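Local coordinates for MutT/nudix family protein (Shewanella oneidensis, PDB 3GZ5), which probably regulates transcription of NAD metabolism genes in response to ADP-ribose, pairing a Nudix domain with a DNA-binding winged-helix domain, at residues B[23-28]-B[55-60]; B[32-37]-B[181-186]; B[36-42]-B[127-133]; B[78-82]-B[117-122]; B[83-87]-B[110-114]. All blocks are in the same frame, centred on the assembly; numbering follows the deposited sequence.

Contact 1: residues B[23-28]-B[55-60]; sequences LTVDAV and LPGGFI
Val25 and Gly58 form an antiparallel hydrogen-bonded pair that anchors the short strand 57-58 to the long strand 22-33. Val25 N donates to Gly58 O at 2.8 Å, and Gly58 N returns a bond to Val25 O, arriving almost along the C=O axis. A third bond, from Ala27 N to Pro56 O at 3.1 Å, extends the backbone pairing to Pro56.

Packing is tightest where Asp26 stands opposite Gly57. The aspartate side chain, with CG beside its own backbone N (chi1 -73°), brings OD2 to 3.2 Å from Gly57 CA, so close that a CB on Gly57 would collide with OD2 and with Val25 O. The other oxygen, OD1, is hydrogen-bonded to Thr106 on strand 104-112, which anchors the carboxylate from that side. Next to it Leu55 covers Val28, CD2 to CG2 at 3.8 Å, and is itself covered by helix 145-162.

Toward Phe59 and Ile60 the seam is looser. The exposed ring of Phe59 turns its edge to Leu23 O, with CD1 3.4 Å away, and touches CG2 of Thr24. Beyond it the direct pairing gives way to a water that donates to Leu23 O at 2.6 Å and accepts from Ile60 N at 2.9 Å. Leu23 and Ile60 meet at their methyl ends and also touch the second subunit.

Gly57 therefore lets the two strands close to van der Waals distance, and Gly58 is favoured by its own backbone angles, at which a CB would press on the carbonyl of Gly57; at the outer end a single water substitutes for a strand bond.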
# COMPACT_ATOMS: atom_id res chain seq x y z
N LEU B 23 -15.22 -4.98 12.21
CA LEU B 23 -14.66 -4.46 10.98
C LEU B 23 -14.89 -2.98 10.98
O LEU B 23 -16.03 -2.54 10.99
CB LEU B 23 -15.33 -5.13 9.78
CG LEU B 23 -14.91 -4.73 8.36
CD1 LEU B 23 -13.42 -5.00 8.12
CD2 LEU B 23 -15.78 -5.48 7.32
N THR B 24 -13.80 -2.21 11.00
CA THR B 24 -13.89 -0.76 10.99
C THR B 24 -13.01 -0.15 9.90
O THR B 24 -12.18 -0.83 9.28
CB THR B 24 -13.54 -0.14 12.36
OG1 THR B 24 -12.19 -0.48 12.71
CG2 THR B 24 -14.53 -0.63 13.48
N VAL B 25 -13.20 1.14 9.65
CA VAL B 25 -12.33 1.87 8.76
C VAL B 25 -11.80 3.03 9.62
O VAL B 25 -12.54 3.54 10.43
CB VAL B 25 -13.12 2.34 7.47
CG1 VAL B 25 -12.22 3.02 6.49
CG2 VAL B 25 -13.76 1.14 6.77
N ASP B 26 -10.51 3.39 9.49
CA ASP B 26 -9.91 4.52 10.23
C ASP B 26 -9.10 5.37 9.27
O ASP B 26 -8.73 4.93 8.20
CB ASP B 26 -8.97 4.06 11.36
CG ASP B 26 -9.73 3.48 12.56
OD1 ASP B 26 -9.26 2.51 13.17
OD2 ASP B 26 -10.82 3.97 12.89
N ALA B 27 -8.79 6.59 9.69
CA ALA B 27 -8.02 7.54 8.90
C ALA B 27 -7.10 8.32 9.82
O ALA B 27 -7.54 8.85 10.86
CB ALA B 27 -8.92 8.48 8.18
N VAL B 28 -5.82 8.35 9.44
CA VAL B 28 -4.85 9.33 9.93
C VAL B 28 -4.87 10.53 8.98
O VAL B 28 -4.33 10.48 7.86
CB VAL B 28 -3.44 8.73 10.07
CG1 VAL B 28 -2.55 9.69 10.81
CG2 VAL B 28 -3.49 7.38 10.82
N LEU B 55 -8.02 7.69 16.44
CA LEU B 55 -8.33 8.06 15.06
C LEU B 55 -9.82 8.20 14.82
O LEU B 55 -10.63 7.45 15.41
CB LEU B 55 -7.76 7.00 14.11
CG LEU B 55 -6.26 6.70 14.24
CD1 LEU B 55 -5.82 5.57 13.30
CD2 LEU B 55 -5.47 7.96 14.00
N PRO B 56 -10.21 9.15 13.95
CA PRO B 56 -11.58 9.11 13.43
C PRO B 56 -11.74 7.83 12.61
O PRO B 56 -10.78 7.36 11.98
CB PRO B 56 -11.66 10.36 12.54
CG PRO B 56 -10.25 10.74 12.27
CD PRO B 56 -9.41 10.25 13.38
N GLY B 57 -12.94 7.24 12.67
CA GLY B 57 -13.19 5.97 12.03
C GLY B 57 -14.34 5.23 12.67
O GLY B 57 -14.96 5.72 13.61
N GLY B 58 -14.64 4.04 12.15
CA GLY B 58 -15.72 3.22 12.67
C GLY B 58 -16.36 2.33 11.61
O GLY B 58 -15.72 1.97 10.62
N PHE B 59 -17.63 2.01 11.82
CA PHE B 59 -18.30 0.95 11.06
C PHE B 59 -18.80 1.39 9.70
O PHE B 59 -19.17 2.54 9.47
CB PHE B 59 -19.45 0.30 11.88
CG PHE B 59 -19.02 -0.26 13.21
CD1 PHE B 59 -18.21 -1.38 13.28
CD2 PHE B 59 -19.42 0.34 14.41
CE1 PHE B 59 -17.79 -1.91 14.54
CE2 PHE B 59 -19.00 -0.16 15.65
CZ PHE B 59 -18.19 -1.30 15.71
N ILE B 60 -18.82 0.43 8.79
CA ILE B 60 -19.44 0.61 7.48
C ILE B 60 -20.96 0.77 7.69
O ILE B 60 -21.55 0.09 8.53
CB ILE B 60 -19.07 -0.62 6.58
CG1 ILE B 60 -17.57 -0.61 6.31
CG2 ILE B 60 -19.91 -0.71 5.27
CD1 ILE B 60 -17.00 -1.97 6.01
O HOH W 1 -18.09 -2.33 9.50

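Contact 2: residues B[32-37]-B[181-186]; sequences YHDQQL and HVHEVL
Tyr32 lays one face of its ring under the CG2 methyl of Val182, a CH-pi contact in which the methyl stands 4.0 Å from the centroid of the ring and only 16° off the ring normal. The ring reaches the helix because CG is anti to the backbone N (chi1 176°), which sends the side chain straight out from the strand. Further along the ring, Tyr32 CE1 meets CG2 of Val185 at 3.8 Å, so that residues one helical turn apart both bear on the same aromatic group. The phenol end lies beside the imidazole of His181, crossing it at about a right angle; the orientation of that imidazole is uncertain.

A second apolar cluster lies deeper. Leu37 and Val185 run alongside each other, pointing opposite ways, with Leu37 CG 4.1 Å from Val185 CG1, and Leu37 CD1 meets CD2 of Leu186 at 3.6 Å. Tyr32 and Leu37 come onto one side because the chain reverses between them in a tight hairpin, closed by backbone bonds in both directions between His33 and Gln36. Leu170 covers Tyr32 and Val182, while Leu186 continues onto Leu156 and Ala160 of helix 145-162.

With an alanine in place of Tyr32, the CG2 methyls of Val182 and Val185 would probably lose their aromatic partner and a gap would open between hairpin and helix.

The segments belong to the Nudix and winged-helix domains, respectively. Carbon-to-carbon packing makes up most of their seam, which is consistent with a junction between the two domains set here largely by shape and burial.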
# COMPACT_ATOMS: atom_id res chain seq x y z
N TYR B 32 -0.80 20.68 8.04
CA TYR B 32 0.40 21.38 8.42
C TYR B 32 0.02 22.77 8.92
O TYR B 32 -0.60 23.55 8.21
CB TYR B 32 1.35 21.44 7.23
CG TYR B 32 2.59 22.24 7.52
CD1 TYR B 32 3.67 21.66 8.20
CD2 TYR B 32 2.69 23.56 7.09
CE1 TYR B 32 4.80 22.40 8.45
CE2 TYR B 32 3.81 24.30 7.34
CZ TYR B 32 4.86 23.72 8.02
OH TYR B 32 5.96 24.49 8.25
N HIS B 33 0.37 23.06 10.16
CA HIS B 33 0.05 24.36 10.73
C HIS B 33 1.04 24.74 11.83
O HIS B 33 1.39 23.92 12.68
CB HIS B 33 -1.38 24.37 11.28
CG HIS B 33 -1.89 25.73 11.63
ND1 HIS B 33 -2.22 26.10 12.92
CD2 HIS B 33 -2.15 26.81 10.85
CE1 HIS B 33 -2.65 27.35 12.92
NE2 HIS B 33 -2.62 27.80 11.68
N ASP B 34 1.52 25.99 11.75
CA ASP B 34 2.08 26.69 12.90
C ASP B 34 3.14 25.94 13.73
O ASP B 34 2.88 25.67 14.89
CB ASP B 34 0.91 27.07 13.82
CG ASP B 34 1.24 28.22 14.78
OD1 ASP B 34 0.62 29.32 14.63
OD2 ASP B 34 2.10 28.03 15.69
N GLN B 35 4.29 25.54 13.19
CA GLN B 35 4.50 25.18 11.79
C GLN B 35 5.03 23.75 11.88
O GLN B 35 6.21 23.46 11.62
CB GLN B 35 5.46 26.12 11.05
CG GLN B 35 6.68 26.61 11.83
CD GLN B 35 6.37 27.82 12.69
OE1 GLN B 35 5.24 28.33 12.68
NE2 GLN B 35 7.37 28.29 13.45
N GLN B 36 4.12 22.86 12.26
CA GLN B 36 4.40 21.46 12.48
C GLN B 36 3.29 20.62 11.84
O GLN B 36 2.26 21.14 11.41
CB GLN B 36 4.44 21.19 13.99
CG GLN B 36 3.19 21.66 14.73
CD GLN B 36 3.37 21.77 16.24
OE1 GLN B 36 2.48 22.29 16.94
NE2 GLN B 36 4.50 21.30 16.76
N LEU B 37 3.53 19.31 11.76
CA LEU B 37 2.49 18.36 11.41
C LEU B 37 1.50 18.26 12.54
O LEU B 37 1.89 18.12 13.69
CB LEU B 37 3.10 16.99 11.20
CG LEU B 37 3.92 16.85 9.94
CD1 LEU B 37 4.87 15.69 10.08
CD2 LEU B 37 2.99 16.72 8.72
N HIS B 181 9.22 23.64 2.62
CA HIS B 181 9.27 23.48 4.06
C HIS B 181 8.46 22.29 4.59
O HIS B 181 8.94 21.56 5.47
CB HIS B 181 8.90 24.76 4.80
CG HIS B 181 9.19 24.69 6.27
ND1 HIS B 181 10.45 24.43 6.77
CD2 HIS B 181 8.37 24.80 7.35
CE1 HIS B 181 10.40 24.40 8.09
NE2 HIS B 181 9.15 24.62 8.47
N VAL B 182 7.26 22.07 4.07
CA VAL B 182 6.49 20.87 4.45
C VAL B 182 7.27 19.60 4.14
O VAL B 182 7.25 18.68 4.95
CB VAL B 182 5.09 20.75 3.78
CG1 VAL B 182 4.32 19.63 4.46
CG2 VAL B 182 4.31 22.02 3.91
N HIS B 183 7.92 19.54 2.98
CA HIS B 183 8.74 18.37 2.62
C HIS B 183 9.94 18.20 3.60
O HIS B 183 10.26 17.07 4.01
CB HIS B 183 9.26 18.45 1.18
CG HIS B 183 8.23 18.17 0.12
ND1 HIS B 183 8.31 17.10 -0.74
CD2 HIS B 183 7.12 18.86 -0.25
CE1 HIS B 183 7.30 17.12 -1.58
NE2 HIS B 183 6.56 18.18 -1.31
N GLU B 184 10.59 19.31 3.95
CA GLU B 184 11.67 19.31 4.94
C GLU B 184 11.19 18.79 6.30
O GLU B 184 11.86 17.97 6.91
CB GLU B 184 12.31 20.70 5.07
CG GLU B 184 13.11 21.10 3.84
CD GLU B 184 13.60 22.54 3.85
OE1 GLU B 184 14.42 22.89 2.98
OE2 GLU B 184 13.19 23.34 4.72
N VAL B 185 10.03 19.24 6.77
CA VAL B 185 9.48 18.75 8.04
C VAL B 185 9.31 17.22 8.01
O VAL B 185 9.59 16.54 9.00
CB VAL B 185 8.13 19.42 8.39
CG1 VAL B 185 7.51 18.83 9.67
CG2 VAL B 185 8.32 20.92 8.55
N LEU B 186 8.87 16.69 6.86
CA LEU B 186 8.58 15.26 6.73
C LEU B 186 9.84 14.42 6.65
O LEU B 186 9.87 13.30 7.15
CB LEU B 186 7.69 14.98 5.51
CG LEU B 186 6.24 15.41 5.69
CD1 LEU B 186 5.47 15.37 4.35
CD2 LEU B 186 5.57 14.54 6.74

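Contact 3: residues B[36-42]-B[127-133]; sequences QLKVLLV and DVKWWPL. With NA (sodium ion), chain D.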
# COMPACT_ATOMS: atom_id res chain seq x y z
N GLN B 36 4.12 22.86 12.26
CA GLN B 36 4.40 21.46 12.48
C GLN B 36 3.29 20.62 11.84
O GLN B 36 2.26 21.14 11.41
CB GLN B 36 4.44 21.19 13.99
CG GLN B 36 3.19 21.66 14.73
CD GLN B 36 3.37 21.77 16.24
OE1 GLN B 36 2.48 22.29 16.94
NE2 GLN B 36 4.50 21.30 16.76
N LEU B 37 3.53 19.31 11.76
CA LEU B 37 2.49 18.36 11.41
C LEU B 37 1.50 18.26 12.54
O LEU B 37 1.89 18.12 13.69
CB LEU B 37 3.10 16.99 11.20
CG LEU B 37 3.92 16.85 9.94
CD1 LEU B 37 4.87 15.69 10.08
CD2 LEU B 37 2.99 16.72 8.72
N LYS B 38 0.21 18.34 12.22
CA LYS B 38 -0.85 18.06 13.17
C LYS B 38 -1.71 16.88 12.66
O LYS B 38 -1.90 16.71 11.45
CB LYS B 38 -1.69 19.31 13.40
CG LYS B 38 -0.98 20.40 14.25
CD LYS B 38 -1.67 21.77 14.09
CE LYS B 38 -1.28 22.78 15.20
NZ LYS B 38 0.19 22.89 15.44
N VAL B 39 -2.18 16.05 13.59
CA VAL B 39 -3.02 14.87 13.28
C VAL B 39 -4.39 15.06 13.94
O VAL B 39 -4.47 15.50 15.10
CB VAL B 39 -2.28 13.53 13.64
CG1 VAL B 39 -1.82 13.52 15.08
CG2 VAL B 39 -3.13 12.30 13.35
N LEU B 40 -5.46 14.81 13.19
CA LEU B 40 -6.82 14.95 13.71
C LEU B 40 -7.19 13.77 14.60
O LEU B 40 -7.11 12.63 14.17
CB LEU B 40 -7.86 15.08 12.60
CG LEU B 40 -9.25 15.46 13.15
CD1 LEU B 40 -9.30 16.95 13.51
CD2 LEU B 40 -10.35 15.13 12.18
N LEU B 41 -7.59 14.06 15.84
CA LEU B 41 -7.97 13.02 16.80
C LEU B 41 -9.36 13.24 17.38
O LEU B 41 -9.90 14.35 17.37
CB LEU B 41 -6.93 12.85 17.90
CG LEU B 41 -5.54 12.32 17.52
CD1 LEU B 41 -4.77 12.06 18.80
CD2 LEU B 41 -5.55 11.06 16.65
N VAL B 42 -9.95 12.14 17.84
CA VAL B 42 -11.34 12.07 18.28
C VAL B 42 -11.32 11.37 19.62
O VAL B 42 -10.66 10.34 19.79
CB VAL B 42 -12.23 11.28 17.27
CG1 VAL B 42 -13.68 11.14 17.77
CG2 VAL B 42 -12.21 11.94 15.90
N ASP B 127 -14.77 17.13 21.38
CA ASP B 127 -14.23 15.76 21.28
C ASP B 127 -13.47 15.52 19.97
O ASP B 127 -13.09 14.39 19.67
CB ASP B 127 -15.35 14.73 21.49
CG ASP B 127 -16.35 14.74 20.36
OD1 ASP B 127 -16.65 15.83 19.81
OD2 ASP B 127 -16.84 13.64 20.02
N VAL B 128 -13.27 16.60 19.21
CA VAL B 128 -12.46 16.60 17.97
C VAL B 128 -11.42 17.74 17.99
O VAL B 128 -11.78 18.92 18.08
CB VAL B 128 -13.34 16.74 16.68
CG1 VAL B 128 -12.50 16.51 15.43
CG2 VAL B 128 -14.52 15.77 16.71
N LYS B 129 -10.15 17.38 17.87
CA LYS B 129 -9.06 18.35 17.98
C LYS B 129 -7.85 18.00 17.10
O LYS B 129 -7.45 16.84 17.01
CB LYS B 129 -8.64 18.48 19.45
CG LYS B 129 -7.56 19.53 19.75
CD LYS B 129 -7.33 19.66 21.26
CE LYS B 129 -6.14 20.56 21.61
NZ LYS B 129 -6.43 22.03 21.45
N TRP B 130 -7.27 19.02 16.46
CA TRP B 130 -5.96 18.91 15.82
C TRP B 130 -4.87 18.87 16.88
O TRP B 130 -4.73 19.82 17.66
CB TRP B 130 -5.69 20.10 14.91
CG TRP B 130 -6.41 20.11 13.60
CD1 TRP B 130 -7.35 21.00 13.21
CD2 TRP B 130 -6.21 19.22 12.49
NE1 TRP B 130 -7.77 20.72 11.93
CE2 TRP B 130 -7.09 19.62 11.47
CE3 TRP B 130 -5.38 18.11 12.27
CZ2 TRP B 130 -7.16 18.97 10.23
CZ3 TRP B 130 -5.45 17.46 11.05
CH2 TRP B 130 -6.34 17.89 10.04
N TRP B 131 -4.09 17.79 16.89
CA TRP B 131 -3.00 17.63 17.85
C TRP B 131 -1.63 17.66 17.19
O TRP B 131 -1.43 17.02 16.17
CB TRP B 131 -3.14 16.30 18.58
CG TRP B 131 -4.28 16.24 19.54
CD1 TRP B 131 -5.55 15.81 19.29
CD2 TRP B 131 -4.24 16.62 20.92
NE1 TRP B 131 -6.31 15.90 20.43
CE2 TRP B 131 -5.53 16.39 21.45
CE3 TRP B 131 -3.23 17.13 21.76
CZ2 TRP B 131 -5.85 16.66 22.79
CZ3 TRP B 131 -3.55 17.39 23.09
CH2 TRP B 131 -4.84 17.16 23.58
N PRO B 132 -0.66 18.41 17.78
CA PRO B 132 0.73 18.31 17.32
C PRO B 132 1.21 16.87 17.33
O PRO B 132 1.04 16.14 18.32
CB PRO B 132 1.49 19.15 18.35
CG PRO B 132 0.51 20.16 18.80
CD PRO B 132 -0.80 19.39 18.87
N LEU B 133 1.79 16.43 16.22
CA LEU B 133 2.24 15.05 16.11
C LEU B 133 3.14 14.66 17.29
O LEU B 133 2.98 13.58 17.86
CB LEU B 133 2.94 14.81 14.78
CG LEU B 133 3.53 13.42 14.55
CD1 LEU B 133 2.45 12.32 14.59
CD2 LEU B 133 4.24 13.43 13.23
NA NA D . -12.35 21.08 18.53
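Backbone hydrogen bonds form the framework, and Val39 with Trp131 and Leu41 with Lys129 are its two hydrogen-bonded pairs. Val39 N reaches Trp131 O at 2.9 Å, Leu41 N reaches Lys129 O at 3.0 Å, and each pair is bonded in both directions. A fifth bond runs from Leu133 N to Leu37 O. Pro132 sits in a non-hydrogen-bonded pair with Lys38, where its lack of an N-H costs nothing, and takes the N-cap position of helix 133-136. The strands run antiparallel, their axes at 146°.

Aromatic contacts mark both faces. On the face of Leu40 and Trp130, the leucine places CB over the six-membered ring, 4.0 Å from its centroid, and CD1 above the indole as well. CG anti to the backbone N (chi1 -171°) directs the leucine across the ring. On the other face, Leu41 CB lies 3.5 Å from Trp131 CD1, the side chains crossing at about a right angle. Trp131 also carries CD of Lys129 over its ring and meets Trp53 edge-to-face.

Aliphatic contacts complete the packing: Leu40 CD1 touches Val128 CG1 at 3.8 Å, and Leu133 lies side by side with Leu37.

Polar groups gather at the margins. Lys38 NZ bonds weakly to Gln36 OE1 and also to His33 O, while the amide oxygen of Gln36 rests against the ring of Pro132.

The metal contact is made by Val128 O, 2.3 Å from the sodium ion, with Ile122 and Val125 supplying the other protein oxygens. Strands paired in this way, within a mixed sheet flanked by helices, belong to the Nudix alpha/beta/alpha fold.

Contact 4: residues B[78-82]-B[117-122]; sequences EKTAV and ACQIQI. With NA (sodium ion), chain D.
Gln121 reaches Thr80 and Val82 through two torsions: CG lies beside the backbone N (chi1 -61°), and the chain then bends at chi2 (132°), bringing the amide up against the end of helix 68-80. On the facing side Thr80 holds OG1 between its backbone N and carbonyl carbon (chi1 58°), from where it accepts a bond from Val82 N at 3.3 Å. This is an ST turn, and the same hydroxyl is bonded to Leu76 O in the helix. The turn passes through Ala81, whose positive phi ends the helix, and presents Val82 to the second segment.

Val82 does much of the touching. Its CG2 lies 3.4 Å from Ala117 O and 3.7 Å from Cys118 CB, and the valine side chain crosses that of Gln121 at about a right angle. Cys118 CB also sits 3.7 Å from Thr80 O. One end of the Gln121 amide, whose N and O are not securely assigned, faces the carbonyl oxygens of both Thr80 and Ala117, with the aliphatic part of the side chain against Ala81 CB. Shortening Gln121 to an alanine here would probably uncover Ala81 and Val82 and leave both carbonyl oxygens without the amide that now faces them.

At the far end Ile122 brings CG1 to 4.0 Å from Lys79 O, and its side chain continues onto Leu40. Its own carbonyl points to the metal, with Ile122 O 2.2 Å from the sodium ion, which Val125 and Val128 also bind.

Ile122 thus presents hydrocarbon to the helix end and a carbonyl oxygen to the cation, so the packing and the metal together are likely to limit how far the chain around Gln121 and Ile122 can move.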
# COMPACT_ATOMS: atom_id res chain seq x y z
N GLU B 78 -18.02 13.73 9.01
CA GLU B 78 -18.79 13.73 10.28
C GLU B 78 -18.06 14.48 11.39
O GLU B 78 -18.67 14.88 12.39
CB GLU B 78 -19.05 12.29 10.73
CG GLU B 78 -20.12 11.58 9.91
CD GLU B 78 -20.37 10.17 10.35
OE1 GLU B 78 -19.55 9.57 11.05
OE2 GLU B 78 -21.42 9.62 9.96
N LYS B 79 -16.75 14.65 11.21
CA LYS B 79 -15.88 15.30 12.18
C LYS B 79 -15.43 16.69 11.72
O LYS B 79 -15.22 17.57 12.56
CB LYS B 79 -14.63 14.44 12.46
CG LYS B 79 -14.92 13.06 12.99
CD LYS B 79 -15.50 13.17 14.39
CE LYS B 79 -16.65 12.20 14.60
NZ LYS B 79 -17.06 12.20 16.04
N THR B 80 -15.26 16.87 10.41
CA THR B 80 -14.61 18.08 9.88
C THR B 80 -15.55 18.94 9.05
O THR B 80 -15.24 20.12 8.79
CB THR B 80 -13.42 17.73 8.96
OG1 THR B 80 -13.88 16.91 7.89
CG2 THR B 80 -12.33 16.99 9.71
N ALA B 81 -16.65 18.35 8.59
CA ALA B 81 -17.56 19.01 7.65
C ALA B 81 -16.96 19.24 6.24
O ALA B 81 -17.49 20.02 5.46
CB ALA B 81 -18.06 20.31 8.24
N VAL B 82 -15.87 18.57 5.92
CA VAL B 82 -15.19 18.70 4.62
C VAL B 82 -14.72 17.33 4.17
O VAL B 82 -14.21 16.54 4.97
CB VAL B 82 -13.86 19.53 4.71
CG1 VAL B 82 -13.47 20.10 3.32
CG2 VAL B 82 -13.91 20.63 5.72
N ALA B 117 -9.38 24.98 6.20
CA ALA B 117 -10.54 24.42 5.52
C ALA B 117 -11.57 23.86 6.51
O ALA B 117 -12.77 23.83 6.23
CB ALA B 117 -10.12 23.34 4.53
N CYS B 118 -11.10 23.45 7.69
CA CYS B 118 -11.97 22.82 8.68
C CYS B 118 -11.80 23.27 10.14
O CYS B 118 -12.65 22.91 10.97
CB CYS B 118 -11.77 21.32 8.63
SG CYS B 118 -10.43 20.81 9.67
N GLN B 119 -10.72 24.00 10.47
CA GLN B 119 -10.58 24.63 11.80
C GLN B 119 -11.71 25.64 12.05
O GLN B 119 -12.10 25.88 13.20
CB GLN B 119 -9.22 25.31 11.96
CG GLN B 119 -9.00 26.03 13.31
CD GLN B 119 -8.99 25.09 14.55
OE1 GLN B 119 -9.39 25.50 15.64
NE2 GLN B 119 -8.53 23.86 14.36
N ILE B 120 -12.22 26.22 10.96
CA ILE B 120 -13.47 27.01 10.97
C ILE B 120 -14.73 26.24 11.44
O ILE B 120 -15.71 26.86 11.85
CB ILE B 120 -13.75 27.65 9.57
CG1 ILE B 120 -13.64 26.60 8.45
CG2 ILE B 120 -12.83 28.87 9.33
CD1 ILE B 120 -14.34 26.98 7.14
N GLN B 121 -14.70 24.90 11.38
CA GLN B 121 -15.87 24.05 11.68
C GLN B 121 -15.61 23.06 12.81
O GLN B 121 -16.36 22.07 12.95
CB GLN B 121 -16.31 23.27 10.42
CG GLN B 121 -16.74 24.13 9.22
CD GLN B 121 -16.08 23.69 7.91
OE1 GLN B 121 -15.22 22.82 7.90
NE2 GLN B 121 -16.48 24.31 6.80
N ILE B 122 -14.58 23.33 13.62
CA ILE B 122 -13.97 22.35 14.54
C ILE B 122 -13.51 23.00 15.85
O ILE B 122 -13.11 22.32 16.81
CB ILE B 122 -12.74 21.66 13.86
CG1 ILE B 122 -12.68 20.17 14.18
CG2 ILE B 122 -11.42 22.32 14.24
CD1 ILE B 122 -11.64 19.46 13.36
NA NA D . -12.35 21.08 18.53

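Contact 5: residues B[83-87]-B[110-114]; sequences VPPYI and TALMS
Tyr86 and Leu112 form an antiparallel hydrogen-bonded pair, with Leu112 N donating to Tyr86 O at 3.0 Å and a weak return bond from Tyr86 N to Leu112 O at 3.5 Å. Two prolines, Pro84 and Pro85, come next: Pro85 CD abuts Leu112 O at 3.3 Å, and its ring crosses the Met113 side chain at about a right angle, CD to CB at 3.7 Å. Pro84 leans on the same methionine CB and on Ala111. These residues form the open end of the beta hairpin made by strands 86-95 and 104-112, whose second strand runs parallel to strand 22-33 in the mixed sheet of the Nudix domain. On one face Ile87 extends CG1 anti to the backbone N (chi1 -167°) and sets CD1 4.0 Å from Ala111 CB; helix 68-80 covers Ile87 through Val72 and Leu76. The opposite face carries Tyr86 and Leu112, which touch at their CB atoms, 4.2 Å apart. Both side chains continue onto Val165 and Phe168, the Tyr86 ring meeting that of Phe168 with the planes about 20° apart.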
# COMPACT_ATOMS: atom_id res chain seq x y z
N VAL B 83 -14.84 17.07 2.87
CA VAL B 83 -14.17 15.95 2.26
C VAL B 83 -12.70 16.39 1.98
O VAL B 83 -12.47 17.38 1.30
CB VAL B 83 -14.91 15.50 0.97
CG1 VAL B 83 -14.17 14.36 0.27
CG2 VAL B 83 -16.38 15.10 1.30
N PRO B 84 -11.71 15.67 2.53
CA PRO B 84 -10.30 16.08 2.30
C PRO B 84 -9.91 15.94 0.83
O PRO B 84 -10.46 15.08 0.15
CB PRO B 84 -9.48 15.08 3.13
CG PRO B 84 -10.46 14.34 3.97
CD PRO B 84 -11.82 14.44 3.33
N PRO B 85 -9.00 16.81 0.32
CA PRO B 85 -8.66 16.67 -1.10
C PRO B 85 -7.76 15.47 -1.41
O PRO B 85 -7.65 15.08 -2.56
CB PRO B 85 -7.95 18.00 -1.42
CG PRO B 85 -7.31 18.41 -0.12
CD PRO B 85 -8.28 17.93 0.96
N TYR B 86 -7.13 14.88 -0.40
CA TYR B 86 -6.25 13.73 -0.65
C TYR B 86 -6.50 12.61 0.36
O TYR B 86 -6.53 12.84 1.56
CB TYR B 86 -4.75 14.11 -0.66
CG TYR B 86 -3.85 12.91 -0.91
CD1 TYR B 86 -3.41 12.12 0.16
CD2 TYR B 86 -3.47 12.54 -2.20
CE1 TYR B 86 -2.60 10.98 -0.05
CE2 TYR B 86 -2.66 11.40 -2.42
CZ TYR B 86 -2.23 10.64 -1.34
OH TYR B 86 -1.46 9.51 -1.53
N ILE B 87 -6.64 11.41 -0.15
CA ILE B 87 -6.88 10.22 0.67
C ILE B 87 -6.35 8.99 -0.03
O ILE B 87 -6.52 8.84 -1.23
CB ILE B 87 -8.40 10.09 1.10
CG1 ILE B 87 -8.55 9.05 2.20
CG2 ILE B 87 -9.32 9.78 -0.11
CD1 ILE B 87 -9.65 9.37 3.18
N THR B 110 -4.61 7.05 4.98
CA THR B 110 -3.95 8.34 5.22
C THR B 110 -4.69 9.42 4.47
O THR B 110 -5.11 9.22 3.32
CB THR B 110 -2.47 8.40 4.73
OG1 THR B 110 -1.74 7.31 5.28
CG2 THR B 110 -1.80 9.71 5.24
N ALA B 111 -4.85 10.57 5.11
CA ALA B 111 -5.41 11.70 4.42
C ALA B 111 -4.64 13.00 4.69
O ALA B 111 -3.92 13.12 5.69
CB ALA B 111 -6.94 11.85 4.76
N LEU B 112 -4.84 13.96 3.79
CA LEU B 112 -4.25 15.29 3.91
C LEU B 112 -5.27 16.36 3.57
O LEU B 112 -6.04 16.24 2.60
CB LEU B 112 -3.02 15.43 2.99
CG LEU B 112 -1.73 14.62 3.25
CD1 LEU B 112 -0.63 14.95 2.21
CD2 LEU B 112 -1.19 14.92 4.64
N MET B 113 -5.30 17.41 4.37
CA MET B 113 -6.11 18.58 4.06
C MET B 113 -5.47 19.83 4.64
O MET B 113 -4.58 19.73 5.47
CB MET B 113 -7.54 18.43 4.59
CG MET B 113 -7.73 18.53 6.12
SD MET B 113 -9.52 18.62 6.46
CE MET B 113 -9.54 18.31 8.18
N SER B 114 -5.94 21.00 4.23
CA SER B 114 -5.44 22.22 4.85
C SER B 114 -6.14 22.49 6.18
O SER B 114 -7.33 22.22 6.36
CB SER B 114 -5.58 23.42 3.92
OG SER B 114 -6.84 24.03 4.13

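From the N terminus, strand 22-33 enters contact 1, which closes a loop over strand 36-43 by bringing back residues 55-60. Contact 2 opens at the end of the same strand and spans the longest loop, to helix 176-187, tying the Nudix domain to the winged-helix domain. Contact 3 shares Gln36 and Leu37 with it and adds strand 128-132 to the sheet. Contact 1 crosses both of these and lies in series with contacts 4 and 5. The remaining contacts nest: contact 5 inside contact 4, contact 4 inside contact 3, and contact 3 inside contact 2. Contacts 3 and 4 meet at the sodium ion, and contact 5 joins the sheet beside strand 22-33.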